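Local coordinates for divalent-cation tolerance protein CutA (Pyrococcus horikoshii, PDB 1UKU) that binds copper at the interface between two trimers and is involved in resistance toward heavy metals, at residues Lys16-Leu21 and Arg25-Ala30; Arg68-His73 and Pro78-Ile83. All coordinates share one frame; numbering follows the deposited sequence.

Interaction 1: Lys16-Leu21 and Arg25-Ala30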
loop_
_atom_site.group_PDB
_atom_site.type_symbol
_atom_site.label_atom_id
_atom_site.label_comp_id
_atom_site.label_asym_id
_atom_site.label_seq_id
_atom_site.Cartn_x
_atom_site.Cartn_y
_atom_site.Cartn_z
ATOM N N LYS A 16 8.600 -11.164 14.829
ATOM C CA LYS A 16 8.984 -12.568 14.941
ATOM C C LYS A 16 8.729 -13.286 13.624
ATOM O O LYS A 16 9.581 -13.993 13.099
ATOM C CB LYS A 16 8.185 -13.259 16.036
ATOM C CG LYS A 16 8.553 -14.730 16.226
ATOM C CD LYS A 16 7.828 -15.274 17.450
ATOM C CE LYS A 16 7.664 -16.773 17.413
ATOM N NZ LYS A 16 6.835 -17.230 18.563
ATOM N N VAL A 17 7.537 -13.072 13.070
ATOM C CA VAL A 17 7.138 -13.748 11.842
ATOM C C VAL A 17 8.005 -13.274 10.690
ATOM O O VAL A 17 8.539 -14.072 9.956
ATOM C CB VAL A 17 5.635 -13.590 11.574
ATOM C CG1 VAL A 17 5.255 -14.154 10.195
ATOM C CG2 VAL A 17 4.837 -14.304 12.677
ATOM N N VAL A 18 8.207 -11.969 10.565
ATOM C CA VAL A 18 9.011 -11.436 9.460
ATOM C C VAL A 18 10.461 -11.883 9.529
ATOM O O VAL A 18 11.060 -12.250 8.496
ATOM C CB VAL A 18 8.907 -9.906 9.400
ATOM C CG1 VAL A 18 10.049 -9.249 8.639
ATOM C CG2 VAL A 18 7.543 -9.528 8.831
ATOM N N LYS A 19 11.011 -11.894 10.728
ATOM C CA LYS A 19 12.396 -12.339 10.882
ATOM C C LYS A 19 12.503 -13.855 10.555
ATOM O O LYS A 19 13.476 -14.267 9.929
ATOM C CB LYS A 19 12.956 -12.019 12.276
ATOM C CG LYS A 19 13.151 -10.543 12.536
ATOM C CD LYS A 19 13.759 -10.234 13.900
ATOM C CE LYS A 19 13.904 -8.736 14.102
ATOM N NZ LYS A 19 14.504 -8.411 15.429
ATOM N N THR A 20 11.518 -14.671 10.933
ATOM C CA THR A 20 11.504 -16.100 10.549
ATOM C C THR A 20 11.450 -16.246 9.023
ATOM O O THR A 20 12.125 -17.090 8.451
ATOM C CB THR A 20 10.315 -16.802 11.184
ATOM O OG1 THR A 20 10.425 -16.696 12.617
ATOM C CG2 THR A 20 10.314 -18.251 10.856
ATOM N N LEU A 21 10.651 -15.423 8.357
ATOM C CA LEU A 21 10.496 -15.513 6.912
ATOM C C LEU A 21 11.802 -15.099 6.253
ATOM O O LEU A 21 12.182 -15.696 5.231
ATOM C CB LEU A 21 9.335 -14.665 6.413
ATOM C CG LEU A 21 7.934 -15.089 6.853
ATOM C CD1 LEU A 21 6.895 -14.039 6.378
ATOM C CD2 LEU A 21 7.507 -16.489 6.390
ATOM N N ARG A 25 14.468 -17.379 4.037
ATOM C CA ARG A 25 14.792 -16.830 2.730
ATOM C C ARG A 25 13.560 -16.808 1.793
ATOM O O ARG A 25 13.642 -16.839 0.579
ATOM C CB ARG A 25 16.060 -17.528 2.202
ATOM C CG ARG A 25 17.318 -17.092 3.023
ATOM C CD ARG A 25 17.937 -15.871 2.490
ATOM N NE ARG A 25 19.140 -15.392 3.183
ATOM C CZ ARG A 25 19.818 -14.305 2.819
ATOM N NH1 ARG A 25 19.394 -13.574 1.813
ATOM N NH2 ARG A 25 20.904 -13.901 3.486
ATOM N N LEU A 26 12.387 -16.641 2.417
ATOM C CA LEU A 26 11.130 -16.615 1.686
ATOM C C LEU A 26 10.720 -15.225 1.228
ATOM O O LEU A 26 9.850 -15.115 0.370
ATOM C CB LEU A 26 9.993 -17.253 2.477
ATOM C CG LEU A 26 10.164 -18.761 2.625
ATOM C CD1 LEU A 26 9.137 -19.294 3.611
ATOM C CD2 LEU A 26 10.028 -19.453 1.279
ATOM N N ILE A 27 11.312 -14.213 1.853
ATOM C CA ILE A 27 11.117 -12.803 1.485
ATOM C C ILE A 27 12.464 -12.129 1.460
ATOM O O ILE A 27 13.356 -12.546 2.176
ATOM C CB ILE A 27 10.134 -12.043 2.440
ATOM C CG1 ILE A 27 10.685 -11.880 3.855
ATOM C CG2 ILE A 27 8.779 -12.729 2.440
ATOM C CD1 ILE A 27 9.749 -11.085 4.773
ATOM N N ALA A 28 12.574 -11.073 0.654
ATOM C CA ALA A 28 13.777 -10.253 0.648
ATOM C C ALA A 28 13.720 -9.102 1.637
ATOM O O ALA A 28 14.750 -8.627 2.107
ATOM C CB ALA A 28 14.039 -9.703 -0.728
ATOM N N CYS A 29 12.514 -8.625 1.918
ATOM C CA CYS A 29 12.374 -7.531 2.860
ATOM C C CYS A 29 10.936 -7.350 3.255
ATOM O O CYS A 29 10.013 -7.865 2.623
ATOM C CB CYS A 29 12.927 -6.275 2.263
ATOM S SG CYS A 29 12.017 -5.795 0.903
ATOM N N ALA A 30 10.766 -6.655 4.376
ATOM C CA ALA A 30 9.479 -6.312 4.953
ATOM C C ALA A 30 9.477 -4.837 5.374
ATOM O O ALA A 30 10.499 -4.320 5.802
ATOM C CB ALA A 30 9.184 -7.185 6.095
#
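The carbonyl oxygen of L21 is the polar anchor: the backbone N of L26 donates to L21 O at 3.0 Å, with an N-H...O angle of 161° and the donor nearly in line with the C=O bond. That bond spans the end of helix 11-23, where R25, at positive phi (62°), forms a Schellman motif and reverses the chain after the last turn. Beyond it the contact is apolar. I27 carries CG1 between its backbone N and carbonyl carbon (chi1 67°), which turns the branch to the helix: its CD1 lies 4.0 Å from L21 CB and 4.1 Å from V18 O. One turn earlier on the helix, V18 sets CG1 against the methyl of A30, with V18 CG1 and A30 CB only 3.4 Å apart, tighter than usual van der Waals contact; V18 CG2 is looser, at 4.0 Å from A30 CB. L55 of strand 44-57 touches V18, I27 and A30, so the helix is packed on the sheet here, and C29 and A30 also pair with a strand of a second subunit. The L26 N to L21 O bond, as part of the Schellman motif, ties the turn to the helix end, while the tight V18-A30 methyl contact is consistent with close approach of the helix to strand 29-41.

Interaction 2: Arg68-His73 and Pro78-Ile83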
loop_
_atom_site.group_PDB
_atom_site.type_symbol
_atom_site.label_atom_id
_atom_site.label_comp_id
_atom_site.label_asym_id
_atom_site.label_seq_id
_atom_site.Cartn_x
_atom_site.Cartn_y
_atom_site.Cartn_z
ATOM N N ARG A 68 3.692 -20.766 4.739
ATOM C CA ARG A 68 4.449 -20.439 5.931
ATOM C C ARG A 68 3.780 -19.337 6.759
ATOM O O ARG A 68 3.748 -19.415 7.992
ATOM C CB ARG A 68 5.899 -20.103 5.606
ATOM C CG ARG A 68 6.760 -21.308 5.403
ATOM C CD ARG A 68 6.807 -22.258 6.618
ATOM N NE ARG A 68 7.713 -21.879 7.700
ATOM C CZ ARG A 68 7.491 -22.086 9.002
ATOM N NH1 ARG A 68 6.358 -22.620 9.433
ATOM N NH2 ARG A 68 8.409 -21.754 9.884
ATOM N N ILE A 69 3.209 -18.339 6.109
ATOM C CA ILE A 69 2.510 -17.326 6.864
ATOM C C ILE A 69 1.331 -17.946 7.580
ATOM O O ILE A 69 1.090 -17.610 8.738
ATOM C CB ILE A 69 2.091 -16.150 5.975
ATOM C CG1 ILE A 69 3.335 -15.385 5.495
ATOM C CG2 ILE A 69 1.151 -15.188 6.746
ATOM C CD1 ILE A 69 3.030 -14.407 4.355
ATOM N N LYS A 70 0.597 -18.842 6.921
ATOM C CA LYS A 70 -0.537 -19.487 7.591
ATOM C C LYS A 70 -0.055 -20.191 8.851
ATOM O O LYS A 70 -0.702 -20.141 9.879
ATOM C CB LYS A 70 -1.235 -20.485 6.656
ATOM C CG LYS A 70 -2.053 -19.843 5.566
ATOM C CD LYS A 70 -2.380 -20.814 4.452
ATOM C CE LYS A 70 -3.392 -21.831 4.860
ATOM N NZ LYS A 70 -3.633 -22.741 3.697
ATOM N N GLU A 71 1.087 -20.856 8.736
ATOM C CA GLU A 71 1.653 -21.637 9.825
ATOM C C GLU A 71 2.234 -20.783 10.945
ATOM O O GLU A 71 2.363 -21.245 12.087
ATOM C CB GLU A 71 2.735 -22.565 9.295
ATOM C CG GLU A 71 2.180 -23.706 8.478
ATOM C CD GLU A 71 3.251 -24.418 7.699
ATOM O OE1 GLU A 71 4.436 -24.081 7.816
ATOM O OE2 GLU A 71 2.887 -25.358 6.952
ATOM N N LEU A 72 2.604 -19.543 10.647
ATOM C CA LEU A 72 3.228 -18.675 11.653
ATOM C C LEU A 72 2.289 -17.610 12.242
ATOM O O LEU A 72 2.613 -16.988 13.263
ATOM C CB LEU A 72 4.445 -17.969 11.059
ATOM C CG LEU A 72 5.596 -18.908 10.727
ATOM C CD1 LEU A 72 6.653 -18.162 9.913
ATOM C CD2 LEU A 72 6.229 -19.466 11.979
ATOM N N HIS A 73 1.136 -17.433 11.636
ATOM C CA HIS A 73 0.342 -16.231 11.914
ATOM C C HIS A 73 -0.411 -16.353 13.228
ATOM O O HIS A 73 -0.992 -17.403 13.510
ATOM C CB HIS A 73 -0.666 -15.967 10.799
ATOM C CG HIS A 73 -0.980 -14.514 10.632
ATOM N ND1 HIS A 73 -1.658 -13.782 11.578
ATOM C CD2 HIS A 73 -0.654 -13.658 9.639
ATOM C CE1 HIS A 73 -1.717 -12.517 11.180
ATOM N NE2 HIS A 73 -1.108 -12.421 10.004
ATOM N N PRO A 78 -5.968 -15.046 8.912
ATOM C CA PRO A 78 -5.188 -13.855 8.551
ATOM C C PRO A 78 -5.509 -13.427 7.150
ATOM O O PRO A 78 -5.979 -14.232 6.348
ATOM C CB PRO A 78 -3.755 -14.349 8.615
ATOM C CG PRO A 78 -3.852 -15.799 8.292
ATOM C CD PRO A 78 -5.182 -16.276 8.799
ATOM N N ALA A 79 -5.228 -12.165 6.844
ATOM C CA ALA A 79 -5.218 -11.679 5.472
ATOM C C ALA A 79 -3.827 -11.943 4.895
ATOM O O ALA A 79 -2.821 -11.485 5.428
ATOM C CB ALA A 79 -5.524 -10.209 5.419
ATOM N N ILE A 80 -3.767 -12.671 3.790
ATOM C CA ILE A 80 -2.513 -12.915 3.097
ATOM C C ILE A 80 -2.737 -12.594 1.620
ATOM O O ILE A 80 -3.200 -13.443 0.840
ATOM C CB ILE A 80 -2.014 -14.376 3.269
ATOM C CG1 ILE A 80 -2.091 -14.794 4.725
ATOM C CG2 ILE A 80 -0.566 -14.497 2.752
ATOM C CD1 ILE A 80 -1.770 -16.282 4.949
ATOM N N ILE A 81 -2.387 -11.371 1.235
ATOM C CA ILE A 81 -2.839 -10.720 -0.000
ATOM C C ILE A 81 -1.661 -10.500 -0.935
ATOM O O ILE A 81 -0.739 -9.770 -0.606
ATOM C CB ILE A 81 -3.509 -9.393 0.362
ATOM C CG1 ILE A 81 -4.885 -9.674 1.012
ATOM C CG2 ILE A 81 -3.678 -8.490 -0.845
ATOM C CD1 ILE A 81 -5.585 -8.489 1.687
ATOM N N ARG A 82 -1.703 -11.131 -2.098
ATOM C CA ARG A 82 -0.673 -11.015 -3.120
ATOM C C ARG A 82 -1.088 -9.960 -4.135
ATOM O O ARG A 82 -2.162 -10.055 -4.736
ATOM C CB ARG A 82 -0.466 -12.347 -3.846
ATOM C CG ARG A 82 0.327 -12.251 -5.120
ATOM C CD ARG A 82 0.583 -13.568 -5.754
ATOM N NE ARG A 82 1.072 -13.399 -7.101
ATOM C CZ ARG A 82 1.557 -14.380 -7.852
ATOM N NH1 ARG A 82 1.619 -15.634 -7.410
ATOM N NH2 ARG A 82 1.984 -14.100 -9.070
ATOM N N ILE A 83 -0.236 -8.964 -4.351
ATOM C CA ILE A 83 -0.373 -8.003 -5.433
ATOM C C ILE A 83 0.876 -8.063 -6.300
ATOM O O ILE A 83 1.979 -7.865 -5.835
ATOM C CB ILE A 83 -0.647 -6.574 -4.900
ATOM C CG1 ILE A 83 -2.022 -6.509 -4.182
ATOM C CG2 ILE A 83 -0.617 -5.555 -6.033
ATOM C CD1 ILE A 83 -2.151 -5.394 -3.153
#
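From H73, just past the end of helix 62-72, the side chain runs out over P78. Its CB is 4.1 Å from both P78 CG and P78 CB. With chi1 at -150°, CG lies anti to the backbone N, and H73 CG comes 3.4 Å from P78 CB. That carbon is 3.4 Å from the ring centroid and 11° off the ring normal, a CH-pi contact centred on the imidazole. P78 CB is closest to H73 CD2, at 3.3 Å, while I69 CG2 sits at the ring edge, in its plane. Beside CG, H73 ND1 accepts from the backbone N of Y75, which, with weak hydrogen bonds from NE2 at the tip to T7 O and T6 OG1, would limit the ring's rotation; F8 stacks with it. Here helix 62-72 returns to strand 81-84, outermost within this chain, of the ferredoxin-like beta-alpha-beta-beta-alpha-beta fold; its ladder runs on into the third subunit. One turn back in the helix, I69 lies antiparallel alongside I80: I69 CG2 meets I80 CD1 at 3.6 Å, and I69 CD1 lies 3.9 Å from I80 CG2. The K70 chain is roughly perpendicular to I80, with K70 CG 3.6 Å from I80 CD1. P78 O and I80 N are hydrogen-bonded to the side chain of N89 of the third subunit.

Overall arrangement
From the N terminus, strand 2-8 leads into helix 11-23, and interaction 1 closes the short turn that brings the chain from that helix into strand 29-41. After strand 44-57 and helix 62-72, interaction 2 closes a second short connection, from that helix to strand 81-84. The two loops follow in series, neither nesting nor crossing. They join the helices to the outermost strands within this chain, each of which pairs with a strand of a neighbouring subunit, 29-41 with the second and 81-84 with the third. The two helices also touch, L21 CD1 meeting I69 CG1 at 3.9 Å, and L26 CD1 adds a loop-to-helix contact with R68 CG at 3.6 Å, so the contacts share one helical layer over the sheet.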